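Local coordinates for uncharacterized protein Tm1679 (Thermotoga maritima, PDB 3H3E), which is of unknown function but binds zinc and is probably a metal-dependent hydrolase of the metallo-beta-lactamase superfamily, at residues H16-D20 with V49-A54; E30-S34 with P234-T238; L61-I67 with L81-W87; T170-V175 with L263-D267. The protein carries 2 engineered substitutions. All coordinates share one frame. Residues are numbered along the deposited sequence.

Contact 1: residues H16-D20 with V49-A54; sequences HVLCD and VFLKNA
A classic beta bulge sets this contact apart. Leu-18 and Cys-19 both face Ser-34 of the next strand, and Leu-18 (phi -100°, psi -20°) leaves the extended conformation. The carbonyl of Leu-18 thereby reaches helix 49-54. Asn-53 ND2 donates to Leu-18 O at 2.7 Å, nearly straight at 170°. The same oxygen receives a CA-H...O contact from Phe-50 CA at 3.4 Å. The strand 16-19 and helix 49-54 axes approach to 6.4 Å at 132°. Leu-18 and Phe-50 are nearest, with CA atoms 4.6 Å apart. Leu-18 is in the mt rotamer. Its CB lies 3.9 Å from Phe-50 CB, and its CD1 lies 3.9 Å from Ala-54 CB. Cys-19 (chi1 t) places SG 4.1 Å from Val-49 CG1. Phe-50 (chi1 p) sends its ring away from the strand. Asn-53 (chi1 m) also accepts from Glu-28 N through OD1. This is helix-on-sheet packing within the alpha-beta/beta-alpha sandwich of the metallo-beta-lactamase fold.

Contact 2: residues E30-S34 with P234-T238; sequences EHGFS and PCHCT
His-236 presents one ring face to Phe-33 and Gly-32. Phe-33 CB sits 4.0 Å from the centroid of the His-236 ring, 23° off its normal, a CH-pi contact. Gly-32 CA approaches His-236 CE1 to 3.4 Å. Segment 30-34 is an extended loop, with Gly-32 at phi 173°, psi 171°. Residues 235-238 form a type II' turn with His-236 at phi 59°, psi -121°. Thr-238 N and OG1 both donate to Cys-235 O, at 3.1 and 2.8 Å. Phe-33 and His-236 are nearest in register, CA to CA 6.1 Å. Both have chi1 t. The rings of His-31 and His-236 meet obliquely, centroids 5.0 Å apart and planes at 38°. Phe-33 CE1 touches Cys-235 CB at 3.6 Å, and Cys-235 SG lies 4.8 Å from the Phe-33 ring centroid. Cys-235 is disulfide-bonded to Cys-257. Asp-21 binds ND1 of both His-31 and His-236. The His-236 side chain is about 6 Å from the zinc. Ring packing and this shared carboxylate therefore position a histidine beside the metal site.

Contact 3: residues L61-I67 with L81-W87; sequences LPKDVLI and LSGKRVW
Four backbone hydrogen bonds link these parallel strands. Arg-85 N donates to Lys-63 O (3.0 Å), Val-65 N to Arg-85 O (3.1 Å), Trp-87 N to Val-65 O (2.9 Å) and Ile-67 N to Trp-87 O (3.0 Å). Asp-64 pairs with Arg-85, Val-65 with Val-86 and Leu-66 with Trp-87. The axes of strands 64-66 and 85-87 cross at -24°, 4.7 Å apart. Asp-64 (chi1 m) accepts from the indole, Trp-87 NE1 to Asp-64 OD1 at 3.0 Å. Its salt bridge to Arg-85 is long, OD1 to NH1 3.7 Å. Lys-84 NZ donates to Pro-62 O (3.2 Å) and to a water. Leu-66 CD2 lies over the Trp-87 five-membered ring, 3.8 Å from its centroid. The other face holds Val-65 and Val-86. Val-65 CG2 meets Leu-81 CD1 at 4.2 Å. Ile-67 CG1 meets Val-86 CG1 at 3.7 Å. The strands belong to the beta-alpha-beta unit with helix 72-75. The backbone ladder fixes the register, and Asp-64 ties the indole to the neighbouring strand.

Contact 4: residues T170-V175 with L263-D267; sequences TKEGLV and LEVSD
A type I turn spans Thr-170 to Gly-173 and closes a tight hairpin. Thr-170 N donates to Gly-173 O (2.8 Å), and Gly-173 N to Thr-170 O (3.0 Å). Gly-173, at phi 130° and psi -163°, occupies a conformation that disfavours a CB. The C-terminal segment is a strand through Val-265, and Ser-266 follows in a still extended, polyproline-like conformation (phi -64°, psi 150°). Its end meets the hairpin, with Thr-170 and Asp-267 CA atoms 5.0 Å apart. Lys-171 N donates to Asp-267 O at 2.8 Å, and Thr-170 OG1 to Ser-266 O at 3.0 Å. Asp-267 is poorly ordered. Ser-266 (chi1 m) packs CB 3.4 Å from Glu-172 CG and 4.2 Å from Lys-171 CG. Deeper in, Val-265 CG1 is 4.4 Å from both Val-175 CG2 and Thr-170 CG2. Both valines have chi1 t. Strand 262-265 is the edge of one mixed sheet, beside strand 13-19. Strands 165-170 and 173-178 belong to the other, and Val-265 also touches Lys-201 on its strand 200-204.

How the contacts relate
Contacts 1 and 2 touch directly. Leu-18 N and Cys-19 N lie 2.7 and 2.9 Å from Ser-34 O, both probable hydrogen bonds. Asp-20 OD1 lies 3.3 Å from Cys-235 CB. Contacts 1 and 3 share apolar packing: Leu-61 CD2 is 3.6 Å from Leu-18 CD1, and Phe-50 CZ is 3.9 Å from Leu-81 CG. Contacts 1, 3 and 4 all reach the sheet that holds strands 13-19, 64-66 and 262-265. Contact 4 is remote, its centre 22 to 23 Å from the other three. Zinc is held by His-69, His-71 and His-182. Contact 2 comes nearest, while the side chains of Ile-67 and Cys-19 are about 10 and 13 Å from the metal.

Contact 1: residues H16-D20 with V49-A54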
loop_
_atom_site.group_PDB
_atom_site.type_symbol
_atom_site.label_atom_id
_atom_site.label_comp_id
_atom_site.label_asym_id
_atom_site.label_seq_id
_atom_site.Cartn_x
_atom_site.Cartn_y
_atom_site.Cartn_z
ATOM N N HIS A 16 -0.386 2.237 12.746
ATOM C CA HIS A 16 -1.824 2.125 12.983
ATOM C C HIS A 16 -2.607 1.910 11.711
ATOM O O HIS A 16 -2.520 2.710 10.792
ATOM C CB HIS A 16 -2.366 3.384 13.642
ATOM C CG HIS A 16 -1.975 3.540 15.074
ATOM N ND1 HIS A 16 -0.780 4.110 15.460
ATOM C CD2 HIS A 16 -2.629 3.224 16.217
ATOM C CE1 HIS A 16 -0.715 4.136 16.780
ATOM N NE2 HIS A 16 -1.823 3.603 17.262
ATOM N N VAL A 17 -3.400 0.850 11.653
ATOM C CA VAL A 17 -4.268 0.705 10.503
ATOM C C VAL A 17 -5.458 1.631 10.721
ATOM O O VAL A 17 -6.191 1.481 11.675
ATOM C CB VAL A 17 -4.712 -0.753 10.291
ATOM C CG1 VAL A 17 -5.725 -0.833 9.184
ATOM C CG2 VAL A 17 -3.516 -1.601 9.934
ATOM N N LEU A 18 -5.625 2.623 9.860
ATOM C CA LEU A 18 -6.692 3.592 10.057
ATOM C C LEU A 18 -7.874 3.269 9.164
ATOM O O LEU A 18 -8.977 3.712 9.409
ATOM C CB LEU A 18 -6.191 5.008 9.786
ATOM C CG LEU A 18 -5.142 5.605 10.725
ATOM C CD1 LEU A 18 -5.080 7.098 10.465
ATOM C CD2 LEU A 18 -5.475 5.329 12.194
ATOM N N CYS A 19 -7.642 2.498 8.114
ATOM C CA CYS A 19 -8.745 2.044 7.272
ATOM C C CYS A 19 -8.429 0.690 6.636
ATOM O O CYS A 19 -7.295 0.426 6.225
ATOM C CB CYS A 19 -9.069 3.076 6.198
ATOM S SG CYS A 19 -10.350 2.538 5.065
ATOM N N ASP A 20 -9.433 -0.175 6.596
ATOM C CA ASP A 20 -9.282 -1.520 6.054
ATOM C C ASP A 20 -10.666 -2.115 5.903
ATOM O O ASP A 20 -11.641 -1.567 6.404
ATOM C CB ASP A 20 -8.447 -2.400 6.983
ATOM C CG ASP A 20 -8.098 -3.729 6.360
ATOM O OD1 ASP A 20 -7.464 -3.717 5.283
ATOM O OD2 ASP A 20 -8.448 -4.781 6.944
ATOM N N VAL A 49 -13.394 7.453 6.698
ATOM C CA VAL A 49 -13.199 6.400 7.686
ATOM C C VAL A 49 -11.845 6.483 8.394
ATOM O O VAL A 49 -11.770 6.344 9.607
ATOM C CB VAL A 49 -13.402 5.004 7.081
ATOM C CG1 VAL A 49 -12.829 3.932 7.994
ATOM C CG2 VAL A 49 -14.870 4.767 6.837
ATOM N N PHE A 50 -10.777 6.718 7.650
ATOM C CA PHE A 50 -9.471 6.853 8.277
ATOM C C PHE A 50 -9.435 7.959 9.341
ATOM O O PHE A 50 -8.817 7.785 10.385
ATOM C CB PHE A 50 -8.365 7.032 7.227
ATOM C CG PHE A 50 -8.317 8.404 6.599
ATOM C CD1 PHE A 50 -9.369 8.875 5.836
ATOM C CD2 PHE A 50 -7.195 9.208 6.745
ATOM C CE1 PHE A 50 -9.320 10.141 5.253
ATOM C CE2 PHE A 50 -7.139 10.458 6.155
ATOM C CZ PHE A 50 -8.213 10.928 5.408
ATOM N N LEU A 51 -10.111 9.081 9.086
ATOM C CA LEU A 51 -10.125 10.211 10.021
ATOM C C LEU A 51 -10.906 9.898 11.271
ATOM O O LEU A 51 -10.542 10.310 12.374
ATOM C CB LEU A 51 -10.783 11.424 9.386
ATOM C CG LEU A 51 -9.920 12.320 8.513
ATOM C CD1 LEU A 51 -10.795 13.368 7.816
ATOM C CD2 LEU A 51 -8.861 12.966 9.366
ATOM N N LYS A 52 -12.020 9.205 11.083
ATOM C CA LYS A 52 -12.906 8.899 12.184
ATOM C C LYS A 52 -12.221 7.907 13.107
ATOM O O LYS A 52 -12.283 8.041 14.331
ATOM C CB LYS A 52 -14.227 8.368 11.663
ATOM C CG LYS A 52 -14.997 9.388 10.856
ATOM C CD LYS A 52 -16.493 9.104 10.896
ATOM C CE LYS A 52 -17.025 8.506 9.598
ATOM N NZ LYS A 52 -17.855 9.496 8.842
ATOM N N ASN A 53 -11.535 6.931 12.519
ATOM C CA ASN A 53 -10.724 5.998 13.299
ATOM C C ASN A 53 -9.583 6.700 14.012
ATOM O O ASN A 53 -9.309 6.418 15.173
ATOM C CB ASN A 53 -10.203 4.847 12.433
ATOM C CG ASN A 53 -11.311 3.893 12.020
ATOM O OD1 ASN A 53 -12.344 3.795 12.692
ATOM N ND2 ASN A 53 -11.112 3.196 10.908
ATOM N N ALA A 54 -8.933 7.628 13.322
ATOM C CA ALA A 54 -7.877 8.430 13.926
ATOM C C ALA A 54 -8.386 9.240 15.120
ATOM O O ALA A 54 -7.742 9.272 16.171
ATOM C CB ALA A 54 -7.235 9.328 12.893
#

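Contact 2: residues E30-S34 with P234-T238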
loop_
_atom_site.group_PDB
_atom_site.type_symbol
_atom_site.label_atom_id
_atom_site.label_comp_id
_atom_site.label_asym_id
_atom_site.label_seq_id
_atom_site.Cartn_x
_atom_site.Cartn_y
_atom_site.Cartn_z
ATOM N N GLU A 30 -14.159 0.183 5.651
ATOM C CA GLU A 30 -14.666 0.235 4.301
ATOM C C GLU A 30 -13.706 -0.498 3.390
ATOM O O GLU A 30 -12.634 -0.928 3.812
ATOM C CB GLU A 30 -14.864 1.679 3.845
ATOM C CG GLU A 30 -13.606 2.507 3.780
ATOM C CD GLU A 30 -13.892 3.970 3.494
ATOM O OE1 GLU A 30 -15.080 4.341 3.495
ATOM O OE2 GLU A 30 -12.939 4.751 3.277
ATOM N N HIS A 31 -14.107 -0.663 2.140
ATOM C CA HIS A 31 -13.189 -1.124 1.124
ATOM C C HIS A 31 -12.210 -0.003 0.796
ATOM O O HIS A 31 -12.514 0.892 0.002
ATOM C CB HIS A 31 -13.954 -1.518 -0.127
ATOM C CG HIS A 31 -13.096 -2.099 -1.202
ATOM N ND1 HIS A 31 -12.288 -3.196 -0.997
ATOM C CD2 HIS A 31 -12.940 -1.751 -2.499
ATOM C CE1 HIS A 31 -11.664 -3.491 -2.120
ATOM N NE2 HIS A 31 -12.042 -2.630 -3.047
ATOM N N GLY A 32 -11.042 -0.053 1.430
ATOM C CA GLY A 32 -9.953 0.848 1.134
ATOM C C GLY A 32 -8.877 0.613 2.161
ATOM O O GLY A 32 -9.102 -0.097 3.140
ATOM N N PHE A 33 -7.711 1.210 1.954
ATOM C CA PHE A 33 -6.595 0.997 2.854
ATOM C C PHE A 33 -6.000 2.338 3.311
ATOM O O PHE A 33 -5.888 3.274 2.526
ATOM C CB PHE A 33 -5.544 0.098 2.171
ATOM C CG PHE A 33 -4.412 -0.317 3.073
ATOM C CD1 PHE A 33 -4.660 -1.047 4.234
ATOM C CD2 PHE A 33 -3.106 0.032 2.769
ATOM C CE1 PHE A 33 -3.615 -1.417 5.081
ATOM C CE2 PHE A 33 -2.062 -0.322 3.603
ATOM C CZ PHE A 33 -2.314 -1.053 4.759
ATOM N N SER A 34 -5.650 2.438 4.588
ATOM C CA SER A 34 -4.899 3.583 5.095
ATOM C C SER A 34 -4.211 3.158 6.373
ATOM O O SER A 34 -4.833 2.570 7.252
ATOM C CB SER A 34 -5.797 4.803 5.355
ATOM O OG SER A 34 -5.124 5.791 6.129
ATOM N N PRO A 234 -1.309 -9.101 6.150
ATOM C CA PRO A 234 -2.002 -8.922 4.868
ATOM C C PRO A 234 -3.355 -8.238 5.023
ATOM O O PRO A 234 -4.204 -8.728 5.768
ATOM C CB PRO A 234 -2.198 -10.364 4.374
ATOM C CG PRO A 234 -1.558 -11.261 5.422
ATOM C CD PRO A 234 -1.481 -10.462 6.673
ATOM N N CYS A 235 -3.558 -7.134 4.315
ATOM C CA CYS A 235 -4.778 -6.348 4.458
ATOM C C CYS A 235 -5.541 -6.213 3.150
ATOM O O CYS A 235 -5.061 -6.656 2.116
ATOM C CB CYS A 235 -4.421 -4.947 4.934
ATOM S SG CYS A 235 -3.293 -4.885 6.299
ATOM N N HIS A 236 -6.725 -5.598 3.206
ATOM C CA HIS A 236 -7.348 -5.002 2.020
ATOM C C HIS A 236 -7.582 -6.027 0.907
ATOM O O HIS A 236 -8.270 -7.034 1.116
ATOM C CB HIS A 236 -6.472 -3.830 1.536
ATOM C CG HIS A 236 -7.112 -2.962 0.496
ATOM N ND1 HIS A 236 -8.447 -2.619 0.526
ATOM C CD2 HIS A 236 -6.589 -2.344 -0.594
ATOM C CE1 HIS A 236 -8.720 -1.844 -0.514
ATOM N NE2 HIS A 236 -7.612 -1.664 -1.213
ATOM N N CYS A 237 -6.994 -5.791 -0.264
ATOM C CA CYS A 237 -7.208 -6.677 -1.418
ATOM C C CYS A 237 -6.859 -8.169 -1.217
ATOM O O CYS A 237 -7.437 -9.033 -1.872
ATOM C CB CYS A 237 -6.594 -6.132 -2.741
ATOM S SG CYS A 237 -5.343 -4.773 -2.753
ATOM N N THR A 238 -5.955 -8.465 -0.294
ATOM C CA THR A 238 -5.295 -9.771 -0.245
ATOM C C THR A 238 -6.179 -11.006 -0.486
ATOM O O THR A 238 -5.958 -11.742 -1.438
ATOM C CB THR A 238 -4.459 -9.928 1.029
ATOM O OG1 THR A 238 -3.583 -8.799 1.161
ATOM C CG2 THR A 238 -3.630 -11.194 0.951
#

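Contact 3: residues L61-I67 with L81-W87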
loop_
_atom_site.group_PDB
_atom_site.type_symbol
_atom_site.label_atom_id
_atom_site.label_comp_id
_atom_site.label_asym_id
_atom_site.label_seq_id
_atom_site.Cartn_x
_atom_site.Cartn_y
_atom_site.Cartn_z
ATOM N N LEU A 61 -3.120 13.615 12.422
ATOM C CA LEU A 61 -2.422 13.075 11.263
ATOM C C LEU A 61 -1.294 14.003 10.867
ATOM O O LEU A 61 -1.375 15.216 11.079
ATOM C CB LEU A 61 -3.361 12.841 10.080
ATOM C CG LEU A 61 -4.580 11.960 10.322
ATOM C CD1 LEU A 61 -5.330 11.858 9.030
ATOM C CD2 LEU A 61 -4.191 10.595 10.845
ATOM N N PRO A 62 -0.236 13.434 10.280
ATOM C CA PRO A 62 0.968 14.196 9.985
ATOM C C PRO A 62 0.816 14.966 8.682
ATOM O O PRO A 62 -0.143 14.796 7.932
ATOM C CB PRO A 62 2.032 13.111 9.816
ATOM C CG PRO A 62 1.280 11.771 9.872
ATOM C CD PRO A 62 -0.155 12.076 9.732
ATOM N N LYS A 63 1.789 15.816 8.421
ATOM C CA LYS A 63 1.784 16.636 7.237
ATOM C C LYS A 63 1.832 15.786 5.975
ATOM O O LYS A 63 1.180 16.108 4.979
ATOM C CB LYS A 63 2.987 17.577 7.281
ATOM C CG LYS A 63 3.198 18.359 6.020
ATOM C CD LYS A 63 4.517 19.103 6.077
ATOM C CE LYS A 63 5.602 18.242 6.691
ATOM N NZ LYS A 63 6.937 18.713 6.246
ATOM N N ASP A 64 2.616 14.708 6.015
ATOM C CA ASP A 64 2.945 13.956 4.803
ATOM C C ASP A 64 2.046 12.761 4.583
ATOM O O ASP A 64 1.948 11.867 5.424
ATOM C CB ASP A 64 4.405 13.488 4.814
ATOM C CG ASP A 64 5.394 14.632 4.681
ATOM O OD1 ASP A 64 5.363 15.361 3.668
ATOM O OD2 ASP A 64 6.232 14.789 5.582
ATOM N N VAL A 65 1.398 12.749 3.430
ATOM C CA VAL A 65 0.576 11.622 3.023
ATOM C C VAL A 65 1.144 11.024 1.743
ATOM O O VAL A 65 1.345 11.735 0.762
ATOM C CB VAL A 65 -0.861 12.071 2.769
ATOM C CG1 VAL A 65 -1.731 10.874 2.392
ATOM C CG2 VAL A 65 -1.391 12.822 3.993
ATOM N N LEU A 66 1.420 9.722 1.767
ATOM C CA LEU A 66 1.976 9.031 0.613
ATOM C C LEU A 66 0.895 8.227 -0.056
ATOM O O LEU A 66 0.094 7.593 0.616
ATOM C CB LEU A 66 3.087 8.083 1.037
ATOM C CG LEU A 66 3.989 8.572 2.150
ATOM C CD1 LEU A 66 4.950 7.479 2.494
ATOM C CD2 LEU A 66 4.729 9.831 1.732
ATOM N N ILE A 67 0.890 8.231 -1.382
ATOM C CA ILE A 67 -0.132 7.529 -2.136
ATOM C C ILE A 67 0.479 6.377 -2.914
ATOM O O ILE A 67 1.316 6.594 -3.792
ATOM C CB ILE A 67 -0.824 8.468 -3.110
ATOM C CG1 ILE A 67 -1.549 9.569 -2.341
ATOM C CG2 ILE A 67 -1.812 7.703 -3.937
ATOM C CD1 ILE A 67 -2.614 9.044 -1.392
ATOM N N LEU A 81 -8.972 16.000 3.373
ATOM C CA LEU A 81 -7.802 16.671 3.925
ATOM C C LEU A 81 -7.487 17.945 3.151
ATOM O O LEU A 81 -7.813 18.055 1.969
ATOM C CB LEU A 81 -6.590 15.740 3.919
ATOM C CG LEU A 81 -6.734 14.429 4.698
ATOM C CD1 LEU A 81 -5.524 13.555 4.459
ATOM C CD2 LEU A 81 -6.954 14.679 6.200
ATOM N N SER A 82 -6.878 18.907 3.844
ATOM C CA SER A 82 -6.357 20.113 3.238
ATOM C C SER A 82 -4.949 20.353 3.784
ATOM O O SER A 82 -4.627 19.998 4.923
ATOM C CB SER A 82 -7.236 21.324 3.571
ATOM O OG SER A 82 -8.618 21.073 3.411
ATOM N N GLY A 83 -4.108 20.967 2.964
ATOM C CA GLY A 83 -2.802 21.414 3.401
ATOM C C GLY A 83 -1.768 20.329 3.599
ATOM O O GLY A 83 -0.680 20.593 4.091
ATOM N N LYS A 84 -2.100 19.099 3.232
ATOM C CA LYS A 84 -1.133 18.016 3.321
ATOM C C LYS A 84 -0.156 18.118 2.163
ATOM O O LYS A 84 -0.434 18.767 1.162
ATOM C CB LYS A 84 -1.832 16.653 3.300
ATOM C CG LYS A 84 -2.898 16.486 4.378
ATOM C CD LYS A 84 -2.307 16.395 5.774
ATOM C CE LYS A 84 -3.367 16.615 6.822
ATOM N NZ LYS A 84 -2.843 16.544 8.211
ATOM N N ARG A 85 0.996 17.487 2.322
ATOM C CA ARG A 85 1.950 17.321 1.248
ATOM C C ARG A 85 1.771 15.905 0.729
ATOM O O ARG A 85 2.083 14.932 1.412
ATOM C CB ARG A 85 3.343 17.484 1.810
ATOM C CG ARG A 85 4.438 17.510 0.800
ATOM C CD ARG A 85 5.707 17.359 1.553
ATOM N NE ARG A 85 6.838 17.960 0.873
ATOM C CZ ARG A 85 8.067 17.955 1.368
ATOM N NH1 ARG A 85 8.303 17.380 2.547
ATOM N NH2 ARG A 85 9.049 18.520 0.682
ATOM N N VAL A 86 1.231 15.791 -0.475
ATOM C CA VAL A 86 0.848 14.493 -1.010
ATOM C C VAL A 86 1.902 13.981 -1.956
ATOM O O VAL A 86 2.162 14.594 -2.991
ATOM C CB VAL A 86 -0.475 14.563 -1.768
ATOM C CG1 VAL A 86 -0.793 13.201 -2.346
ATOM C CG2 VAL A 86 -1.582 15.058 -0.858
ATOM N N TRP A 87 2.512 12.859 -1.584
ATOM C CA TRP A 87 3.570 12.252 -2.373
ATOM C C TRP A 87 2.976 11.235 -3.316
ATOM O O TRP A 87 2.576 10.162 -2.881
ATOM C CB TRP A 87 4.542 11.533 -1.458
ATOM C CG TRP A 87 5.261 12.423 -0.517
ATOM C CD1 TRP A 87 4.723 13.121 0.504
ATOM C CD2 TRP A 87 6.666 12.695 -0.497
ATOM N NE1 TRP A 87 5.695 13.829 1.162
ATOM C CE2 TRP A 87 6.904 13.577 0.568
ATOM C CE3 TRP A 87 7.745 12.286 -1.284
ATOM C CZ2 TRP A 87 8.178 14.059 0.875
ATOM C CZ3 TRP A 87 9.016 12.769 -0.978
ATOM C CH2 TRP A 87 9.215 13.646 0.091
HETATM O O HOH W 1 -4.764 15.961 10.577
#

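Contact 4: residues T170-V175 with L263-D267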
loop_
_atom_site.group_PDB
_atom_site.type_symbol
_atom_site.label_atom_id
_atom_site.label_comp_id
_atom_site.label_asym_id
_atom_site.label_seq_id
_atom_site.Cartn_x
_atom_site.Cartn_y
_atom_site.Cartn_z
ATOM N N THR A 170 14.679 -0.156 9.830
ATOM C CA THR A 170 14.581 -0.383 11.267
ATOM C C THR A 170 15.857 -1.112 11.706
ATOM O O THR A 170 16.517 -1.752 10.878
ATOM C CB THR A 170 13.306 -1.231 11.536
ATOM O OG1 THR A 170 12.226 -0.357 11.844
ATOM C CG2 THR A 170 13.472 -2.240 12.650
ATOM N N LYS A 171 16.232 -1.011 12.980
ATOM C CA LYS A 171 17.446 -1.695 13.428
ATOM C C LYS A 171 17.289 -3.219 13.298
ATOM O O LYS A 171 18.274 -3.954 13.196
ATOM C CB LYS A 171 17.837 -1.276 14.849
ATOM C CG LYS A 171 16.953 -1.849 15.931
ATOM C CD LYS A 171 17.398 -1.403 17.315
ATOM C CE LYS A 171 16.885 -0.011 17.642
ATOM N NZ LYS A 171 16.966 0.282 19.105
ATOM N N GLU A 172 16.035 -3.665 13.257
ATOM C CA GLU A 172 15.674 -5.080 13.158
ATOM C C GLU A 172 15.522 -5.566 11.711
ATOM O O GLU A 172 15.295 -6.753 11.460
ATOM C CB GLU A 172 14.346 -5.313 13.881
ATOM C CG GLU A 172 14.322 -4.853 15.326
ATOM C CD GLU A 172 14.814 -5.926 16.269
ATOM O OE1 GLU A 172 14.697 -7.120 15.912
ATOM O OE2 GLU A 172 15.313 -5.578 17.361
ATOM N N GLY A 173 15.635 -4.642 10.763
ATOM C CA GLY A 173 15.417 -4.951 9.363
ATOM C C GLY A 173 14.462 -3.957 8.746
ATOM O O GLY A 173 14.217 -2.900 9.301
ATOM N N LEU A 174 13.911 -4.297 7.596
ATOM C CA LEU A 174 13.069 -3.363 6.874
ATOM C C LEU A 174 11.603 -3.618 7.169
ATOM O O LEU A 174 11.174 -4.763 7.287
ATOM C CB LEU A 174 13.314 -3.490 5.366
ATOM C CG LEU A 174 14.715 -3.224 4.826
ATOM C CD1 LEU A 174 14.759 -3.550 3.328
ATOM C CD2 LEU A 174 15.144 -1.783 5.070
ATOM N N VAL A 175 10.828 -2.552 7.280
ATOM C CA VAL A 175 9.384 -2.711 7.285
ATOM C C VAL A 175 8.830 -2.168 5.978
ATOM O O VAL A 175 9.146 -1.057 5.570
ATOM C CB VAL A 175 8.728 -2.040 8.481
ATOM C CG1 VAL A 175 7.255 -2.380 8.503
ATOM C CG2 VAL A 175 9.411 -2.505 9.781
ATOM N N LEU A 263 0.528 -1.806 15.673
ATOM C CA LEU A 263 1.762 -2.586 15.719
ATOM C C LEU A 263 2.904 -1.743 16.265
ATOM O O LEU A 263 3.053 -0.587 15.896
ATOM C CB LEU A 263 2.143 -3.088 14.325
ATOM C CG LEU A 263 1.178 -3.979 13.546
ATOM C CD1 LEU A 263 1.452 -3.880 12.054
ATOM C CD2 LEU A 263 1.251 -5.418 14.018
ATOM N N GLU A 264 3.713 -2.327 17.141
ATOM C CA GLU A 264 4.864 -1.627 17.708
ATOM C C GLU A 264 6.128 -2.357 17.300
ATOM O O GLU A 264 6.172 -3.581 17.323
ATOM C CB GLU A 264 4.750 -1.533 19.229
ATOM C CG GLU A 264 5.530 -0.379 19.834
ATOM C CD GLU A 264 4.702 0.436 20.820
ATOM O OE1 GLU A 264 3.497 0.134 20.973
ATOM O OE2 GLU A 264 5.252 1.381 21.431
ATOM N N VAL A 265 7.146 -1.605 16.900
ATOM C CA VAL A 265 8.345 -2.197 16.328
ATOM C C VAL A 265 9.573 -1.369 16.651
ATOM O O VAL A 265 9.477 -0.151 16.793
ATOM C CB VAL A 265 8.207 -2.316 14.813
ATOM C CG1 VAL A 265 9.468 -2.923 14.207
ATOM C CG2 VAL A 265 6.989 -3.148 14.479
ATOM N N SER A 266 10.724 -2.029 16.758
ATOM C CA SER A 266 11.971 -1.357 17.124
ATOM C C SER A 266 12.400 -0.344 16.071
ATOM O O SER A 266 12.125 -0.523 14.885
ATOM C CB SER A 266 13.088 -2.374 17.358
ATOM O OG SER A 266 12.817 -3.179 18.492
ATOM N N ASP A 267 13.080 0.710 16.513
ATOM C CA ASP A 267 13.456 1.820 15.643
ATOM C C ASP A 267 14.178 1.342 14.391
ATOM O O ASP A 267 15.400 1.242 14.374
ATOM C CB ASP A 267 14.334 2.820 16.398
ATOM C CG ASP A 267 13.620 3.453 17.578
ATOM O OD1 ASP A 267 12.488 3.031 17.884
ATOM O OD2 ASP A 267 14.193 4.373 18.202
#